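Local coordinates for IMC sub-compartment protein ISP1 (Toxoplasma gondii, PDB 4CHM) that has a pleckstrin homology fold and belongs to the inner membrane complex sub-compartment proteins, a family critical for replication of this apicomplexan parasite, at residues L62-L68 with L119-K123; E88-L93 with K112-V116. The contacts are given in a common frame with arbitrary orientation. Residue numbers count along the deposited sequence, not the author numbering.

Interaction 1: residues L62-L68 with L119-K123; sequences LSDIKAL and LKKLK. With SO4 (sulfate ion), chain E.
In this pleckstrin homology fold the C-terminal helix caps one open end of the strongly bent beta-barrel, and its residues 119-123 meet residues 62-68, an edge strand and the 3-10 turn before it. The axes of strand 65-68 and helical residues 119-123 approach to 10.6 Å, with 149° between their N-to-C directions; the nearest CA pairs are Leu62-Lys123 (6.8 Å) and Leu68-Leu119 (8.5 Å). Leu119 is the central bump: it enters a hollow walled by Leu62, Ile65 and Leu68, whose CA-to-CB bonds all point to the helix. Its CD1 lies 4.2 Å from Leu62 CD1 and 4.3 Å from Ile65 CD1, while Leu68 CD1 reaches Leu119 CB at 3.6 Å. Leu62, chi1 -134°, slides CD2 to 3.7 Å from Leu122 CB. Lys66 and Ala67 form a classic beta bulge opposite His94. Lys120 NZ hydrogen-bonds sulfate O3 at 3.0 Å. Lys123 leaves the helix sideways, and chi3 and chi4, both p, curl its chain so that NZ donates hydrogen bonds to Leu62 O (3.0 Å) and Ile65 O (3.1 Å).

Interaction 2: residues E88-L93 with K112-V116; sequences ESCVAL and KTCFV
Strand 90-93, entered through Glu88 (phi/psi 44/35°) and Ser89 (-113/8°), passes beside helix 112-116 at 32° between N-to-C directions, with the axes approaching to 8.4 Å. The nearest CA pair, Ser89 and Lys112, is 5.1 Å apart, placing the start of residues 112-116 beside the loop that leads into the strand.

Lys112 points toward that loop and lays its aliphatic part along the backbone: CG is 3.3 Å from Ser89 C and 3.5 Å from Cys90 N. With chi1 t, chi2 m and chi4 p the chain bends back, and NZ donates a hydrogen bond to Glu88 O at 2.9 Å. Lys112 O, in turn, lies 3.7 Å from Val91 CG2. Farther along, Cys114 packs on the N-terminal helix 10-22.

The setting is the core of the pleckstrin homology fold, where the C-terminal helix caps one open end of the barrel formed by the strongly bent antiparallel sheet; strand 90-95 lies between strands 101-105 and 65-69.

Phe115, chi1 t and chi2 69°, directs its ring to this strand. Its CD2 is 3.9 Å from Val91 CG2, and its CE2 is 4.1 Å from Leu93 CD2, which sits at the ring edge near the ring plane. Phe106 and helix 10-22 supply further ring neighbours. Val116, set sideways to the strand with chi1 t, brings CG2 to 3.7 Å from Val91 CG2, the same methyl that meets Phe115.

In the fold
Both interactions use helix 109-125: residues 112-116 lie over strand 90-95, and residues 119-123, farther along, over the neighbouring strand 65-69. Their centres are about 12 Å apart, and Leu68 joins them. Its CD2 packs 3.6 Å from Leu93 CD2 and its CB 3.8 Å from Val91 CG1, making the two apolar patches continuous; Leu68 CD1 also packs against the helix backbone, 3.9 Å from Val116 O. The centre of interaction 2 lies about 5 Å from the chain centre, that of interaction 1 about 10 Å. The sulfate held by Lys120, probably from the crystallisation liquor, sits about 5 Å from the Val116 side chain; His70 NE2 and Gln74 NE2 are also hydrogen-bonded to it.

Interaction 1: residues L62-L68 with L119-K123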
ATOM      1  N   LEU A  62       2.765   1.513 -12.106  1.00 24.93           N
ATOM      2  CA  LEU A  62       1.824   0.444 -11.794  1.00 27.96           C
ATOM      3  C   LEU A  62       2.269  -0.875 -12.406  1.00 27.67           C
ATOM      4  O   LEU A  62       1.969  -1.963 -11.895  1.00 27.82           O
ATOM      5  CB  LEU A  62       0.449   0.803 -12.326  1.00 32.00           C
ATOM      6  CG  LEU A  62      -0.655   0.564 -11.328  1.00 37.27           C
ATOM      7  CD1 LEU A  62      -0.361   1.336 -10.055  1.00 40.60           C
ATOM      8  CD2 LEU A  62      -1.972   0.995 -11.933  1.00 42.26           C
ATOM      9  N   SER A  63       2.947  -0.777 -13.535  1.00 25.98           N
ATOM     10  CA  SER A  63       3.311  -1.947 -14.267  1.00 26.80           C
ATOM     11  C   SER A  63       4.524  -2.622 -13.616  1.00 28.03           C
ATOM     12  O   SER A  63       4.830  -3.761 -13.926  1.00 28.38           O
ATOM     13  CB  SER A  63       3.568  -1.602 -15.736  1.00 27.81           C
ATOM     14  OG  SER A  63       4.569  -0.602 -15.856  1.00 25.85           O
ATOM     15  N   ASP A  64       5.149  -1.954 -12.642  1.00 27.10           N
ATOM     16  CA  ASP A  64       6.237  -2.580 -11.880  1.00 24.18           C
ATOM     17  C   ASP A  64       5.748  -3.255 -10.596  1.00 20.79           C
ATOM     18  O   ASP A  64       6.532  -3.795  -9.829  1.00 21.73           O
ATOM     19  CB  ASP A  64       7.321  -1.552 -11.545  1.00 27.33           C
ATOM     20  CG  ASP A  64       8.546  -2.185 -10.922  1.00 30.53           C
ATOM     21  OD1 ASP A  64       8.956  -3.261 -11.389  1.00 34.59           O
ATOM     22  OD2 ASP A  64       9.078  -1.636  -9.941  1.00 31.75           O
ATOM     23  N   ILE A  65       4.459  -3.173 -10.340  1.00 22.20           N
ATOM     24  CA  ILE A  65       3.911  -3.764  -9.152  1.00 23.22           C
ATOM     25  C   ILE A  65       3.351  -5.117  -9.520  1.00 26.17           C
ATOM     26  O   ILE A  65       2.273  -5.218 -10.073  1.00 30.35           O
ATOM     27  CB  ILE A  65       2.828  -2.880  -8.509  1.00 24.56           C
ATOM     28  CG1 ILE A  65       3.441  -1.550  -8.054  1.00 22.11           C
ATOM     29  CG2 ILE A  65       2.219  -3.599  -7.297  1.00 22.83           C
ATOM     30  CD1 ILE A  65       2.427  -0.418  -7.934  1.00 23.67           C
ATOM     31  N   LYS A  66       4.151  -6.142  -9.262  1.00 28.42           N
ATOM     32  CA  LYS A  66       3.878  -7.499  -9.655  1.00 29.50           C
ATOM     33  C   LYS A  66       2.755  -8.099  -8.787  1.00 30.01           C
ATOM     34  O   LYS A  66       1.949  -8.886  -9.269  1.00 29.91           O
ATOM     35  CB  LYS A  66       5.163  -8.307  -9.480  1.00 30.95           C
ATOM     36  CG  LYS A  66       5.145  -9.726 -10.009  1.00 35.79           C
ATOM     37  CD  LYS A  66       6.467 -10.406  -9.643  1.00 38.95           C
ATOM     38  CE  LYS A  66       6.305 -11.898  -9.382  1.00 48.42           C
ATOM     39  NZ  LYS A  66       5.607 -12.572 -10.511  1.00 56.04           N
ATOM     40  N   ALA A  67       2.706  -7.719  -7.516  1.00 24.32           N
ATOM     41  CA  ALA A  67       1.781  -8.370  -6.562  1.00 25.62           C
ATOM     42  C   ALA A  67       1.582  -7.482  -5.333  1.00 24.36           C
ATOM     43  O   ALA A  67       2.482  -6.741  -4.958  1.00 24.76           O
ATOM     44  CB  ALA A  67       2.334  -9.731  -6.130  1.00 22.73           C
ATOM     45  N   LEU A  68       0.494  -7.659  -4.628  1.00 21.51           N
ATOM     46  CA  LEU A  68       0.346  -7.037  -3.356  1.00 23.27           C
ATOM     47  C   LEU A  68       0.316  -8.075  -2.278  1.00 22.07           C
ATOM     48  O   LEU A  68      -0.480  -8.946  -2.306  1.00 19.64           O
ATOM     49  CB  LEU A  68      -0.881  -6.147  -3.286  1.00 22.07           C
ATOM     50  CG  LEU A  68      -1.064  -5.082  -4.329  1.00 24.64           C
ATOM     51  CD1 LEU A  68      -2.512  -4.828  -4.566  1.00 31.02           C
ATOM     52  CD2 LEU A  68      -0.309  -3.820  -4.059  1.00 23.18           C
ATOM     53  N   LEU A 119      -6.088  -1.000  -5.966  1.00 25.60           N
ATOM     54  CA  LEU A 119      -4.920  -1.281  -6.763  1.00 27.51           C
ATOM     55  C   LEU A 119      -5.213  -2.336  -7.814  1.00 31.58           C
ATOM     56  O   LEU A 119      -4.786  -2.251  -8.931  1.00 32.10           O
ATOM     57  CB  LEU A 119      -3.779  -1.697  -5.883  1.00 31.91           C
ATOM     58  CG  LEU A 119      -2.521  -0.879  -6.013  1.00 36.43           C
ATOM     59  CD1 LEU A 119      -1.709  -1.376  -7.167  1.00 42.42           C
ATOM     60  CD2 LEU A 119      -2.774   0.597  -6.138  1.00 38.26           C
ATOM     61  N   LYS A 120      -5.982  -3.326  -7.422  1.00 34.24           N
ATOM     62  CA  LYS A 120      -6.422  -4.319  -8.336  1.00 35.50           C
ATOM     63  C   LYS A 120      -7.250  -3.664  -9.429  1.00 35.64           C
ATOM     64  O   LYS A 120      -7.065  -3.978 -10.566  1.00 36.26           O
ATOM     65  CB  LYS A 120      -7.212  -5.396  -7.599  1.00 39.20           C
ATOM     66  CG  LYS A 120      -6.309  -6.521  -7.133  1.00 46.14           C
ATOM     67  CD  LYS A 120      -6.962  -7.570  -6.262  1.00 45.22           C
ATOM     68  CE  LYS A 120      -5.872  -8.278  -5.482  1.00 41.27           C
ATOM     69  NZ  LYS A 120      -6.100  -9.711  -5.175  1.00 40.82           N
ATOM     70  N   LYS A 121      -8.134  -2.754  -9.063  1.00 38.52           N
ATOM     71  CA  LYS A 121      -8.960  -2.102 -10.044  1.00 41.92           C
ATOM     72  C   LYS A 121      -8.127  -1.284 -11.025  1.00 40.42           C
ATOM     73  O   LYS A 121      -8.288  -1.432 -12.196  1.00 46.52           O
ATOM     74  CB  LYS A 121     -10.018  -1.236  -9.362  1.00 45.74           C
ATOM     75  CG  LYS A 121     -11.385  -1.893  -9.238  1.00 53.46           C
ATOM     76  CD  LYS A 121     -12.331  -1.173  -8.276  1.00 62.65           C
ATOM     77  CE  LYS A 121     -13.534  -0.565  -8.995  1.00 57.93           C
ATOM     78  NZ  LYS A 121     -14.832  -0.871  -8.319  1.00 53.28           N
ATOM     79  N   LEU A 122      -7.174  -0.506 -10.551  1.00 39.82           N
ATOM     80  CA  LEU A 122      -6.327   0.279 -11.442  1.00 44.37           C
ATOM     81  C   LEU A 122      -5.494  -0.591 -12.370  1.00 49.31           C
ATOM     82  O   LEU A 122      -5.352  -0.314 -13.543  1.00 52.87           O
ATOM     83  CB  LEU A 122      -5.399   1.161 -10.638  1.00 39.80           C
ATOM     84  CG  LEU A 122      -6.044   2.196  -9.746  1.00 36.96           C
ATOM     85  CD1 LEU A 122      -5.001   2.791  -8.851  1.00 39.75           C
ATOM     86  CD2 LEU A 122      -6.686   3.263 -10.589  1.00 37.49           C
ATOM     87  N   LYS A 123      -4.951  -1.657 -11.820  1.00 48.69           N
ATOM     88  CA  LYS A 123      -4.188  -2.665 -12.585  1.00 48.60           C
ATOM     89  C   LYS A 123      -5.049  -3.363 -13.645  1.00 56.53           C
ATOM     90  O   LYS A 123      -4.641  -3.482 -14.797  1.00 61.26           O
ATOM     91  CB  LYS A 123      -3.547  -3.708 -11.658  1.00 44.14           C
ATOM     92  CG  LYS A 123      -2.192  -3.286 -11.089  1.00 47.97           C
ATOM     93  CD  LYS A 123      -1.446  -4.452 -10.448  1.00 42.81           C
ATOM     94  CE  LYS A 123      -0.676  -5.266 -11.486  1.00 46.19           C
ATOM     95  NZ  LYS A 123       0.275  -4.423 -12.291  1.00 46.95           N
TER
HETATM   96  S   SO4 E1179      -4.509 -12.758  -3.152  1.00 29.35           S
HETATM   97  O1  SO4 E1179      -5.645 -13.652  -2.814  1.00 35.93           O
HETATM   98  O2  SO4 E1179      -3.374 -13.105  -2.315  1.00 37.15           O
HETATM   99  O3  SO4 E1179      -4.909 -11.346  -2.909  1.00 36.44           O
HETATM  100  O4  SO4 E1179      -4.161 -12.900  -4.561  1.00 36.88           O

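Interaction 2: residues E88-L93 with K112-V116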
ATOM      1  N   GLU A  88      -2.503  -5.697  11.091  1.00 23.18           N
ATOM      2  CA  GLU A  88      -3.271  -5.973   9.852  1.00 24.68           C
ATOM      3  C   GLU A  88      -3.610  -4.696   9.114  1.00 23.52           C
ATOM      4  O   GLU A  88      -4.681  -4.592   8.510  1.00 21.77           O
ATOM      5  CB  GLU A  88      -4.576  -6.760  10.147  1.00 23.95           C
ATOM      6  CG  GLU A  88      -4.345  -8.124  10.771  1.00 23.23           C
ATOM      7  CD  GLU A  88      -4.186  -8.078  12.295  1.00 27.44           C
ATOM      8  OE1 GLU A  88      -4.577  -7.054  12.947  1.00 24.05           O
ATOM      9  OE2 GLU A  88      -3.723  -9.104  12.847  1.00 25.67           O
ATOM     10  N   SER A  89      -2.689  -3.721   9.162  1.00 21.07           N
ATOM     11  CA  SER A  89      -2.851  -2.469   8.423  1.00 19.89           C
ATOM     12  C   SER A  89      -1.833  -2.274   7.278  1.00 18.14           C
ATOM     13  O   SER A  89      -1.770  -1.202   6.695  1.00 15.88           O
ATOM     14  CB  SER A  89      -2.795  -1.275   9.383  1.00 19.77           C
ATOM     15  OG  SER A  89      -3.861  -1.370  10.308  1.00 22.10           O
ATOM     16  N   CYS A  90      -1.042  -3.305   6.969  1.00 17.76           N
ATOM     17  CA  CYS A  90       0.036  -3.164   5.995  1.00 19.48           C
ATOM     18  C   CYS A  90      -0.281  -3.806   4.620  1.00 19.67           C
ATOM     19  O   CYS A  90      -0.820  -4.909   4.547  1.00 22.27           O
ATOM     20  CB  CYS A  90       1.297  -3.756   6.577  1.00 22.27           C
ATOM     21  SG  CYS A  90       2.688  -3.811   5.450  1.00 23.80           S
ATOM     22  N   VAL A  91       0.052  -3.114   3.538  1.00 19.02           N
ATOM     23  CA  VAL A  91       0.211  -3.757   2.249  1.00 18.54           C
ATOM     24  C   VAL A  91       1.638  -3.519   1.756  1.00 21.35           C
ATOM     25  O   VAL A  91       2.114  -2.358   1.709  1.00 22.83           O
ATOM     26  CB  VAL A  91      -0.750  -3.200   1.176  1.00 17.35           C
ATOM     27  CG1 VAL A  91      -0.734  -4.085  -0.041  1.00 17.54           C
ATOM     28  CG2 VAL A  91      -2.178  -3.051   1.720  1.00 18.41           C
ATOM     29  N   ALA A  92       2.293  -4.586   1.322  1.00 18.73           N
ATOM     30  CA  ALA A  92       3.615  -4.448   0.673  1.00 18.59           C
ATOM     31  C   ALA A  92       3.489  -4.547  -0.825  1.00 18.86           C
ATOM     32  O   ALA A  92       2.850  -5.463  -1.340  1.00 19.49           O
ATOM     33  CB  ALA A  92       4.580  -5.496   1.186  1.00 14.78           C
ATOM     34  N   LEU A  93       4.157  -3.638  -1.531  1.00 18.11           N
ATOM     35  CA  LEU A  93       4.249  -3.718  -2.973  1.00 17.29           C
ATOM     36  C   LEU A  93       5.399  -4.597  -3.346  1.00 18.32           C
ATOM     37  O   LEU A  93       6.571  -4.252  -3.112  1.00 18.64           O
ATOM     38  CB  LEU A  93       4.468  -2.331  -3.591  1.00 16.94           C
ATOM     39  CG  LEU A  93       3.653  -1.166  -3.052  1.00 16.83           C
ATOM     40  CD1 LEU A  93       4.202   0.114  -3.672  1.00 16.06           C
ATOM     41  CD2 LEU A  93       2.166  -1.350  -3.361  1.00 17.74           C
ATOM     42  N   LYS A 112      -6.338  -0.312   4.628  1.00 18.37           N
ATOM     43  CA  LYS A 112      -5.464  -1.347   4.148  1.00 19.74           C
ATOM     44  C   LYS A 112      -6.283  -2.210   3.180  1.00 18.82           C
ATOM     45  O   LYS A 112      -5.855  -2.479   2.098  1.00 17.77           O
ATOM     46  CB  LYS A 112      -4.985  -2.190   5.334  1.00 18.94           C
ATOM     47  CG  LYS A 112      -4.012  -3.322   5.049  1.00 20.12           C
ATOM     48  CD  LYS A 112      -4.656  -4.459   4.285  1.00 24.70           C
ATOM     49  CE  LYS A 112      -4.392  -5.809   4.903  1.00 27.48           C
ATOM     50  NZ  LYS A 112      -5.213  -6.140   6.077  1.00 24.10           N
ATOM     51  N   THR A 113      -7.493  -2.572   3.585  1.00 18.58           N
ATOM     52  CA  THR A 113      -8.342  -3.419   2.779  1.00 18.22           C
ATOM     53  C   THR A 113      -8.774  -2.765   1.484  1.00 19.03           C
ATOM     54  O   THR A 113      -8.660  -3.363   0.445  1.00 18.16           O
ATOM     55  CB  THR A 113      -9.589  -3.894   3.539  1.00 19.36           C
ATOM     56  OG1 THR A 113      -9.209  -4.564   4.722  1.00 18.89           O
ATOM     57  CG2 THR A 113     -10.367  -4.819   2.701  1.00 18.56           C
ATOM     58  N   CYS A 114      -9.204  -1.514   1.558  1.00 18.39           N
ATOM     59  CA  CYS A 114      -9.578  -0.745   0.347  1.00 19.21           C
ATOM     60  C   CYS A 114      -8.465  -0.591  -0.635  1.00 19.17           C
ATOM     61  O   CYS A 114      -8.713  -0.554  -1.827  1.00 17.36           O
ATOM     62  CB  CYS A 114     -10.096   0.655   0.698  1.00 20.97           C
ATOM     63  SG  CYS A 114     -11.722   0.642   1.428  1.00 27.87           S
ATOM     64  N   PHE A 115      -7.251  -0.357  -0.133  1.00 18.88           N
ATOM     65  CA  PHE A 115      -6.112  -0.185  -1.009  1.00 19.20           C
ATOM     66  C   PHE A 115      -5.907  -1.379  -1.901  1.00 19.92           C
ATOM     67  O   PHE A 115      -5.538  -1.228  -3.089  1.00 20.84           O
ATOM     68  CB  PHE A 115      -4.824   0.053  -0.225  1.00 19.54           C
ATOM     69  CG  PHE A 115      -3.643   0.405  -1.108  1.00 19.37           C
ATOM     70  CD1 PHE A 115      -3.603   1.632  -1.780  1.00 20.16           C
ATOM     71  CD2 PHE A 115      -2.563  -0.428  -1.204  1.00 21.27           C
ATOM     72  CE1 PHE A 115      -2.490   2.006  -2.543  1.00 20.32           C
ATOM     73  CE2 PHE A 115      -1.469  -0.104  -2.030  1.00 19.49           C
ATOM     74  CZ  PHE A 115      -1.434   1.123  -2.684  1.00 20.97           C
ATOM     75  N   VAL A 116      -5.998  -2.569  -1.315  1.00 17.78           N
ATOM     76  CA  VAL A 116      -5.788  -3.810  -2.089  1.00 20.74           C
ATOM     77  C   VAL A 116      -6.784  -3.904  -3.249  1.00 19.36           C
ATOM     78  O   VAL A 116      -6.388  -4.121  -4.390  1.00 20.91           O
ATOM     79  CB  VAL A 116      -5.819  -5.082  -1.186  1.00 18.22           C
ATOM     80  CG1 VAL A 116      -5.850  -6.352  -2.022  1.00 20.13           C
ATOM     81  CG2 VAL A 116      -4.583  -5.102  -0.275  1.00 19.46           C
TER